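Local coordinates for protein P47 (Clostridium botulinum, PDB 6EKT) that may belong to a progenitor toxin complex that protects botulinum neurotoxin in the gut, and structurally resembles tubular lipid-binding (TULIP) proteins, at residues W71-R83 / N190-T202. Sequence-based numbering, arbitrary orientation.
Sequences WEIINGGSSNFLR and NPKQFKFVYYSPT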
loop_
_atom_site.group_PDB
_atom_site.type_symbol
_atom_site.label_atom_id
_atom_site.label_comp_id
_atom_site.label_asym_id
_atom_site.label_seq_id
_atom_site.Cartn_x
_atom_site.Cartn_y
_atom_site.Cartn_z
ATOM N N TRP A 71 -9.348 -20.493 -17.781
ATOM C CA TRP A 71 -8.637 -20.718 -16.508
ATOM C C TRP A 71 -9.231 -19.709 -15.538
ATOM O O TRP A 71 -9.429 -18.546 -15.906
ATOM C CB TRP A 71 -7.128 -20.483 -16.617
ATOM C CG TRP A 71 -6.313 -21.537 -17.313
ATOM C CD1 TRP A 71 -6.760 -22.541 -18.147
ATOM C CD2 TRP A 71 -4.889 -21.652 -17.287
ATOM N NE1 TRP A 71 -5.700 -23.290 -18.606
ATOM C CE2 TRP A 71 -4.540 -22.760 -18.108
ATOM C CE3 TRP A 71 -3.868 -20.932 -16.640
ATOM C CZ2 TRP A 71 -3.214 -23.170 -18.291
ATOM C CZ3 TRP A 71 -2.547 -21.329 -16.835
ATOM C CH2 TRP A 71 -2.232 -22.449 -17.650
ATOM N N GLU A 72 -9.536 -20.139 -14.316
ATOM C CA GLU A 72 -10.196 -19.278 -13.329
ATOM C C GLU A 72 -9.590 -19.488 -11.952
ATOM O O GLU A 72 -9.522 -20.625 -11.470
ATOM C CB GLU A 72 -11.703 -19.562 -13.279
ATOM C CG GLU A 72 -12.460 -18.786 -12.199
ATOM C CD GLU A 72 -13.862 -19.322 -11.901
ATOM O OE1 GLU A 72 -14.251 -20.378 -12.442
ATOM O OE2 GLU A 72 -14.593 -18.680 -11.113
ATOM N N ILE A 73 -9.159 -18.391 -11.335
ATOM C CA ILE A 73 -8.627 -18.385 -9.973
ATOM C C ILE A 73 -9.777 -18.612 -9.006
ATOM O O ILE A 73 -10.853 -18.056 -9.186
ATOM C CB ILE A 73 -7.931 -17.037 -9.625
ATOM C CG1 ILE A 73 -6.825 -16.725 -10.642
ATOM C CG2 ILE A 73 -7.381 -17.033 -8.183
ATOM C CD1 ILE A 73 -6.455 -15.255 -10.696
ATOM N N ILE A 74 -9.535 -19.451 -7.999
ATOM C CA ILE A 74 -10.490 -19.709 -6.921
ATOM C C ILE A 74 -9.761 -19.587 -5.581
ATOM O O ILE A 74 -8.527 -19.528 -5.550
ATOM C CB ILE A 74 -11.199 -21.099 -7.081
ATOM C CG1 ILE A 74 -10.199 -22.275 -7.024
ATOM C CG2 ILE A 74 -12.035 -21.127 -8.366
ATOM C CD1 ILE A 74 -10.834 -23.662 -7.061
ATOM N N ASN A 75 -10.507 -19.566 -4.479
ATOM C CA ASN A 75 -9.888 -19.439 -3.158
ATOM C C ASN A 75 -9.206 -20.723 -2.710
ATOM O O ASN A 75 -9.360 -21.766 -3.345
ATOM C CB ASN A 75 -10.902 -18.942 -2.111
ATOM C CG ASN A 75 -11.216 -17.460 -2.268
ATOM O OD1 ASN A 75 -10.376 -16.672 -2.712
ATOM N ND2 ASN A 75 -12.431 -17.075 -1.906
ATOM N N GLY A 76 -8.429 -20.629 -1.634
ATOM C CA GLY A 76 -7.853 -21.806 -0.999
ATOM C C GLY A 76 -6.377 -21.920 -1.285
ATOM O O GLY A 76 -5.670 -22.704 -0.646
ATOM N N GLY A 77 -5.921 -21.130 -2.257
ATOM C CA GLY A 77 -4.508 -20.988 -2.567
ATOM C C GLY A 77 -3.701 -20.658 -1.328
ATOM O O GLY A 77 -4.024 -19.732 -0.572
ATOM N N SER A 78 -2.665 -21.420 -1.160
ATOM C CA SER A 78 -1.803 -21.287 -0.064
ATOM C C SER A 78 -0.678 -20.400 -0.463
ATOM O O SER A 78 -0.152 -20.545 -1.551
ATOM C CB SER A 78 -1.215 -22.652 0.231
ATOM O OG SER A 78 -0.756 -23.299 -0.944
ATOM N N SER A 79 -0.326 -19.483 0.414
ATOM C CA SER A 79 0.832 -18.636 0.223
ATOM C C SER A 79 1.066 -18.044 -1.160
ATOM O O SER A 79 0.274 -17.245 -1.592
ATOM C CB SER A 79 2.093 -19.357 0.730
ATOM O OG SER A 79 2.524 -20.370 -0.115
ATOM N N ASN A 80 2.133 -18.494 -1.815
ATOM C CA ASN A 80 2.534 -18.019 -3.098
ATOM C C ASN A 80 2.055 -18.835 -4.287
ATOM O O ASN A 80 2.638 -18.799 -5.289
ATOM C CB ASN A 80 4.030 -17.809 -3.162
ATOM C CG ASN A 80 4.796 -18.995 -2.680
ATOM O OD1 ASN A 80 4.531 -20.078 -3.075
ATOM N ND2 ASN A 80 5.772 -18.775 -1.835
ATOM N N PHE A 81 1.021 -19.608 -4.095
ATOM C CA PHE A 81 0.331 -20.323 -5.179
ATOM C C PHE A 81 -1.012 -19.665 -5.438
ATOM O O PHE A 81 -1.669 -19.179 -4.507
ATOM C CB PHE A 81 0.038 -21.786 -4.780
ATOM C CG PHE A 81 1.239 -22.680 -4.758
ATOM C CD1 PHE A 81 2.002 -22.819 -3.587
ATOM C CD2 PHE A 81 1.590 -23.424 -5.892
ATOM C CE1 PHE A 81 3.101 -23.671 -3.562
ATOM C CE2 PHE A 81 2.695 -24.265 -5.874
ATOM C CZ PHE A 81 3.451 -24.386 -4.705
ATOM N N LEU A 82 -1.446 -19.689 -6.696
ATOM C CA LEU A 82 -2.852 -19.482 -7.005
ATOM C C LEU A 82 -3.520 -20.824 -7.237
ATOM O O LEU A 82 -2.973 -21.664 -7.959
ATOM C CB LEU A 82 -3.030 -18.644 -8.278
ATOM C CG LEU A 82 -2.742 -17.158 -8.288
ATOM C CD1 LEU A 82 -3.069 -16.628 -9.673
ATOM C CD2 LEU A 82 -3.544 -16.401 -7.235
ATOM N N ARG A 83 -4.691 -21.018 -6.636
ATOM C CA ARG A 83 -5.538 -22.169 -6.974
ATOM C C ARG A 83 -6.416 -21.828 -8.183
ATOM O O ARG A 83 -7.034 -20.764 -8.213
ATOM C CB ARG A 83 -6.391 -22.601 -5.786
ATOM C CG ARG A 83 -6.963 -24.002 -5.986
ATOM C CD ARG A 83 -7.694 -24.497 -4.766
ATOM N NE ARG A 83 -6.810 -24.850 -3.645
ATOM C CZ ARG A 83 -7.253 -25.300 -2.470
ATOM N NH1 ARG A 83 -8.555 -25.455 -2.253
ATOM N NH2 ARG A 83 -6.399 -25.590 -1.502
ATOM N N ASN A 190 9.987 3.177 -4.577
ATOM C CA ASN A 190 10.769 2.151 -5.303
ATOM C C ASN A 190 11.064 0.917 -4.451
ATOM O O ASN A 190 11.688 1.018 -3.386
ATOM C CB ASN A 190 12.075 2.699 -5.877
ATOM C CG ASN A 190 11.867 3.684 -7.020
ATOM O OD1 ASN A 190 10.773 3.819 -7.594
ATOM N ND2 ASN A 190 12.938 4.398 -7.347
ATOM N N PRO A 191 10.588 -0.255 -4.901
ATOM C CA PRO A 191 10.690 -1.453 -4.069
ATOM C C PRO A 191 12.042 -2.140 -4.255
ATOM O O PRO A 191 12.578 -2.203 -5.371
ATOM C CB PRO A 191 9.556 -2.326 -4.587
ATOM C CG PRO A 191 9.460 -1.956 -6.039
ATOM C CD PRO A 191 9.786 -0.486 -6.112
ATOM N N LYS A 192 12.588 -2.649 -3.159
ATOM C CA LYS A 192 13.881 -3.312 -3.207
ATOM C C LYS A 192 13.659 -4.816 -3.107
ATOM O O LYS A 192 14.352 -5.586 -3.746
ATOM C CB LYS A 192 14.777 -2.805 -2.079
ATOM C CG LYS A 192 15.284 -1.367 -2.260
ATOM C CD LYS A 192 16.350 -1.271 -3.348
ATOM C CE LYS A 192 16.869 0.154 -3.527
ATOM N NZ LYS A 192 15.883 1.060 -4.210
ATOM N N GLN A 193 12.671 -5.207 -2.307
ATOM C CA GLN A 193 12.327 -6.608 -2.045
ATOM C C GLN A 193 10.808 -6.772 -1.993
ATOM O O GLN A 193 10.094 -5.872 -1.542
ATOM C CB GLN A 193 12.944 -7.068 -0.723
ATOM C CG GLN A 193 14.468 -6.946 -0.648
ATOM C CD GLN A 193 14.994 -7.269 0.736
ATOM O OE1 GLN A 193 15.263 -8.426 1.044
ATOM N NE2 GLN A 193 15.127 -6.245 1.584
ATOM N N PHE A 194 10.308 -7.914 -2.460
ATOM C CA PHE A 194 8.869 -8.069 -2.642
ATOM C C PHE A 194 8.465 -9.539 -2.662
ATOM O O PHE A 194 9.260 -10.400 -3.053
ATOM C CB PHE A 194 8.373 -7.324 -3.909
ATOM C CG PHE A 194 9.389 -7.264 -5.025
ATOM C CD1 PHE A 194 9.494 -8.305 -5.947
ATOM C CD2 PHE A 194 10.254 -6.164 -5.155
ATOM C CE1 PHE A 194 10.431 -8.249 -6.982
ATOM C CE2 PHE A 194 11.199 -6.108 -6.185
ATOM C CZ PHE A 194 11.290 -7.152 -7.097
ATOM N N LYS A 195 7.238 -9.792 -2.220
ATOM C CA LYS A 195 6.661 -11.128 -2.080
ATOM C C LYS A 195 5.220 -11.100 -2.571
ATOM O O LYS A 195 4.510 -10.115 -2.355
ATOM C CB LYS A 195 6.640 -11.516 -0.597
ATOM C CG LYS A 195 6.754 -13.019 -0.341
ATOM C CD LYS A 195 6.375 -13.429 1.086
ATOM C CE LYS A 195 7.232 -12.701 2.116
ATOM N NZ LYS A 195 7.361 -13.345 3.458
ATOM N N PHE A 196 4.779 -12.191 -3.194
ATOM C CA PHE A 196 3.355 -12.394 -3.504
ATOM C C PHE A 196 2.649 -13.239 -2.437
ATOM O O PHE A 196 3.205 -14.238 -1.962
ATOM C CB PHE A 196 3.163 -13.052 -4.897
ATOM C CG PHE A 196 1.782 -13.631 -5.091
ATOM C CD1 PHE A 196 0.681 -12.792 -5.283
ATOM C CD2 PHE A 196 1.570 -15.014 -5.001
ATOM C CE1 PHE A 196 -0.612 -13.312 -5.414
ATOM C CE2 PHE A 196 0.275 -15.545 -5.129
ATOM C CZ PHE A 196 -0.811 -14.689 -5.330
ATOM N N VAL A 197 1.417 -12.858 -2.075
ATOM C CA VAL A 197 0.614 -13.610 -1.101
ATOM C C VAL A 197 -0.839 -13.574 -1.533
ATOM O O VAL A 197 -1.341 -12.496 -1.857
ATOM C CB VAL A 197 0.695 -12.984 0.328
ATOM C CG1 VAL A 197 -0.030 -13.853 1.352
ATOM C CG2 VAL A 197 2.131 -12.842 0.768
ATOM N N TYR A 198 -1.506 -14.741 -1.547
ATOM C CA TYR A 198 -2.953 -14.809 -1.815
ATOM C C TYR A 198 -3.696 -14.790 -0.499
ATOM O O TYR A 198 -3.259 -15.428 0.440
ATOM C CB TYR A 198 -3.333 -16.084 -2.597
ATOM C CG TYR A 198 -4.779 -16.078 -3.066
ATOM C CD1 TYR A 198 -5.815 -16.582 -2.263
ATOM C CD2 TYR A 198 -5.116 -15.517 -4.297
ATOM C CE1 TYR A 198 -7.141 -16.544 -2.698
ATOM C CE2 TYR A 198 -6.429 -15.475 -4.731
ATOM C CZ TYR A 198 -7.431 -15.993 -3.940
ATOM O OH TYR A 198 -8.721 -15.918 -4.407
ATOM N N TYR A 199 -4.823 -14.080 -0.436
ATOM C CA TYR A 199 -5.581 -13.916 0.808
ATOM C C TYR A 199 -7.056 -14.205 0.588
ATOM O O TYR A 199 -7.639 -13.705 -0.378
ATOM C CB TYR A 199 -5.412 -12.472 1.342
ATOM C CG TYR A 199 -6.225 -12.136 2.585
ATOM C CD1 TYR A 199 -7.535 -11.633 2.473
ATOM C CD2 TYR A 199 -5.685 -12.296 3.873
ATOM C CE1 TYR A 199 -8.287 -11.307 3.594
ATOM C CE2 TYR A 199 -6.441 -11.979 5.010
ATOM C CZ TYR A 199 -7.740 -11.482 4.863
ATOM O OH TYR A 199 -8.499 -11.149 5.967
ATOM N N SER A 200 -7.656 -14.973 1.506
ATOM C CA SER A 200 -9.098 -15.294 1.493
ATOM C C SER A 200 -9.872 -14.512 2.566
ATOM O O SER A 200 -9.691 -14.761 3.759
ATOM C CB SER A 200 -9.318 -16.803 1.669
ATOM O OG SER A 200 -8.701 -17.544 0.616
ATOM N N PRO A 201 -10.730 -13.554 2.151
ATOM C CA PRO A 201 -11.507 -12.744 3.112
ATOM C C PRO A 201 -12.668 -13.517 3.739
ATOM O O PRO A 201 -13.129 -14.515 3.161
ATOM C CB PRO A 201 -12.023 -11.580 2.261
ATOM C CG PRO A 201 -12.068 -12.125 0.874
ATOM C CD PRO A 201 -10.932 -13.100 0.762
ATOM N N THR A 202 -13.120 -13.060 4.908
ATOM C CA THR A 202 -14.208 -13.726 5.667
ATOM C C THR A 202 -15.553 -13.794 4.927
ATOM O O THR A 202 -15.838 -12.980 4.041
ATOM C CB THR A 202 -14.437 -13.061 7.035
ATOM O OG1 THR A 202 -14.638 -11.654 6.842
ATOM C CG2 THR A 202 -13.235 -13.281 7.961
#
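The loop joining strands 72-74 and 81-83 runs beside strand 193-199, with the axes of 81-83 and 193-199 at 30° and 7.3 Å apart at their closest. One backbone hydrogen bond links the two segments, from Tyr-198 N to Ser-79 O (3.1 Å). Ser-79 sits within a type II' turn from Ser-78 to Phe-81, which carries its carbonyl to the outer edge of strand 193-199. Tyr-198 does most of the bridging. Its CG is anti to the backbone N (chi1 -171°), which directs the phenol toward the loop, and Tyr-198 OH donates a very short hydrogen bond (2.5 Å) to Asn-75 OD1. That oxygen lies at the ring edge, with amide and ring planes 59° apart; Asn-75 ND2 bonds to Asp-206 O, so both ends of the amide are held. On the CD2/CE2 side of the phenol, Leu-82 CD2 packs tightly at 3.4 Å from Tyr-198 CD2, and Ile-73 CG2 lies 3.9 Å from Tyr-198 CE2, both methyls coming in obliquely. The same Leu-82 methyl, CD2, reaches Phe-196 CZ at 3.7 Å, while Asn-80 CA meets Phe-196 CD2 obliquely. Tyr-198 also touches Lys-35 and Ile-73 touches Val-38, both on helix 35-49. The hairpin loop at the margin of one antiparallel sheet thus docks on 193-199, an outermost strand of another, and helix 35-49 packs against the junction in this elongated, TULIP-like protein.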